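Local atomic coordinates of anthranilate-CoA ligase (Stigmatella aurantiaca, PDB entry 4WV3), a protein that belongs to the ANL superfamily of AMP-binding enzymes, with a large AMP-binding domain followed by a smaller C-terminal domain. Residues E344-K349 and S370-L375. Sequence-based numbering, arbitrary orientation.
Sequences EGYELK and SETAAL
With CG of Tyr346 anti to its carbonyl carbon (chi1 -67°), the phenol reaches across to Ser370 and Thr372. The Thr372 side chain, whose OG1 sits between backbone N and carbonyl carbon (chi1 68°), meets it at about a right angle. Tyr346 OH approaches Thr372 OG1 to 2.8 Å, as a donor if its one proton goes there, although another acceptor is also within reach; Thr372 CG2 lies close to the same phenol oxygen. Threonine suits this place because its OG1 meets both the phenol and Asn322. Nearer the root of the ring, Ser370 CB packs 3.5 Å from Tyr346 CD1. Ser370 OG accepts a hydrogen bond from the backbone N of Thr372 at 2.7 Å, an ST turn that bends the chain just after strand 364-369; serine's short hydroxyl can fold back this way. That strand pairs antiparallel with 347-351 in a small sheet of the AMP-binding region, so the contact joins the residue just before strand 347-351 to the loop leaving its neighbour. Asn322 OD1 hydrogen-bonds to both Ser370 OG and Thr372 OG1, while tyrosine's long flat ring packs among Leu198, Phe326 and Leu368 as its hydroxyl reaches Thr372. Beside the ring, a water donates to Gly345 O at 2.8 Å and accepts from Glu371 N at 3.0 Å. Glycine suits position 345, where the backbone angles would press a CB against the preceding carbonyl oxygen.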
loop_
_atom_site.group_PDB
_atom_site.type_symbol
_atom_site.label_atom_id
_atom_site.label_comp_id
_atom_site.label_asym_id
_atom_site.label_seq_id
_atom_site.Cartn_x
_atom_site.Cartn_y
_atom_site.Cartn_z
ATOM N N GLU A 344 -4.517 16.894 -9.445
ATOM C CA GLU A 344 -5.713 17.689 -9.703
ATOM C C GLU A 344 -6.964 17.000 -9.162
ATOM O O GLU A 344 -7.246 15.849 -9.495
ATOM C CB GLU A 344 -5.860 17.969 -11.202
ATOM C CG GLU A 344 -7.086 18.790 -11.573
ATOM C CD GLU A 344 -7.050 20.198 -11.006
ATOM O OE1 GLU A 344 -5.941 20.715 -10.755
ATOM O OE2 GLU A 344 -8.134 20.788 -10.809
ATOM N N GLY A 345 -7.707 17.714 -8.321
ATOM C CA GLY A 345 -8.857 17.151 -7.637
ATOM C C GLY A 345 -8.567 17.021 -6.155
ATOM O O GLY A 345 -9.475 16.983 -5.322
ATOM N N TYR A 346 -7.280 16.951 -5.832
ATOM C CA TYR A 346 -6.821 16.913 -4.452
ATOM C C TYR A 346 -6.153 18.235 -4.098
ATOM O O TYR A 346 -5.293 18.725 -4.832
ATOM C CB TYR A 346 -5.837 15.760 -4.248
ATOM C CG TYR A 346 -6.461 14.387 -4.374
ATOM C CD1 TYR A 346 -7.713 14.117 -3.837
ATOM C CD2 TYR A 346 -5.800 13.363 -5.036
ATOM C CE1 TYR A 346 -8.285 12.863 -3.950
ATOM C CE2 TYR A 346 -6.362 12.107 -5.153
ATOM C CZ TYR A 346 -7.605 11.862 -4.609
ATOM O OH TYR A 346 -8.168 10.612 -4.729
ATOM N N GLU A 347 -6.554 18.810 -2.970
ATOM C CA GLU A 347 -6.022 20.095 -2.535
ATOM C C GLU A 347 -5.125 19.921 -1.311
ATOM O O GLU A 347 -5.501 19.266 -0.339
ATOM C CB GLU A 347 -7.170 21.061 -2.239
ATOM C CG GLU A 347 -6.741 22.497 -2.017
ATOM C CD GLU A 347 -7.925 23.436 -1.909
ATOM O OE1 GLU A 347 -9.018 23.080 -2.399
ATOM O OE2 GLU A 347 -7.763 24.528 -1.326
ATOM N N LEU A 348 -3.936 20.511 -1.368
ATOM C CA LEU A 348 -2.927 20.325 -0.327
ATOM C C LEU A 348 -2.734 21.568 0.533
ATOM O O LEU A 348 -3.083 22.677 0.130
ATOM C CB LEU A 348 -1.587 19.941 -0.954
ATOM C CG LEU A 348 -1.248 18.473 -1.213
ATOM C CD1 LEU A 348 -2.473 17.646 -1.570
ATOM C CD2 LEU A 348 -0.231 18.417 -2.334
ATOM N N LYS A 349 -2.192 21.369 1.706
ATOM C CA LYS A 349 -1.924 22.425 2.665
ATOM C C LYS A 349 -0.798 22.005 3.617
ATOM O O LYS A 349 -0.789 20.916 4.049
ATOM C CB LYS A 349 -3.199 22.715 3.425
ATOM C CG LYS A 349 -3.272 24.083 4.024
ATOM C CD LYS A 349 -4.680 24.519 4.260
ATOM C CE LYS A 349 -5.268 23.799 5.417
ATOM N NZ LYS A 349 -6.335 24.603 6.000
ATOM N N SER A 370 -9.881 16.068 -0.009
ATOM C CA SER A 370 -10.221 15.013 -0.956
ATOM C C SER A 370 -11.683 14.586 -0.883
ATOM O O SER A 370 -12.307 14.646 0.175
ATOM C CB SER A 370 -9.328 13.796 -0.712
ATOM O OG SER A 370 -9.874 12.631 -1.305
ATOM N N GLU A 371 -12.220 14.145 -2.017
ATOM C CA GLU A 371 -13.558 13.569 -2.051
ATOM C C GLU A 371 -13.487 12.049 -1.967
ATOM O O GLU A 371 -14.511 11.368 -1.962
ATOM C CB GLU A 371 -14.303 13.994 -3.317
ATOM C CG GLU A 371 -14.744 15.447 -3.316
ATOM C CD GLU A 371 -15.621 15.791 -4.503
ATOM O OE1 GLU A 371 -15.448 15.175 -5.577
ATOM O OE2 GLU A 371 -16.490 16.677 -4.360
ATOM N N THR A 372 -12.267 11.525 -1.898
ATOM C CA THR A 372 -12.056 10.085 -1.810
ATOM C C THR A 372 -11.634 9.682 -0.400
ATOM O O THR A 372 -11.452 8.500 -0.108
ATOM C CB THR A 372 -10.990 9.613 -2.814
ATOM O OG1 THR A 372 -9.708 10.125 -2.433
ATOM C CG2 THR A 372 -11.330 10.100 -4.209
ATOM N N ALA A 373 -11.479 10.676 0.468
ATOM C CA ALA A 373 -11.076 10.434 1.845
ATOM C C ALA A 373 -12.221 9.831 2.649
ATOM O O ALA A 373 -13.387 10.142 2.412
ATOM C CB ALA A 373 -10.597 11.725 2.491
ATOM N N ALA A 374 -11.881 8.963 3.596
ATOM C CA ALA A 374 -12.881 8.361 4.467
ATOM C C ALA A 374 -13.510 9.422 5.364
ATOM O O ALA A 374 -12.936 10.490 5.574
ATOM C CB ALA A 374 -12.261 7.252 5.302
ATOM N N LEU A 375 -14.695 9.125 5.886
ATOM C CA LEU A 375 -15.413 10.072 6.728
ATOM C C LEU A 375 -14.937 9.982 8.176
ATOM O O LEU A 375 -14.874 10.987 8.885
ATOM C CB LEU A 375 -16.918 9.822 6.633
ATOM C CG LEU A 375 -17.795 11.060 6.441
ATOM C CD1 LEU A 375 -17.121 12.053 5.506
ATOM C CD2 LEU A 375 -19.154 10.657 5.896
HETATM O O HOH W 1 -10.742 14.664 -4.551
#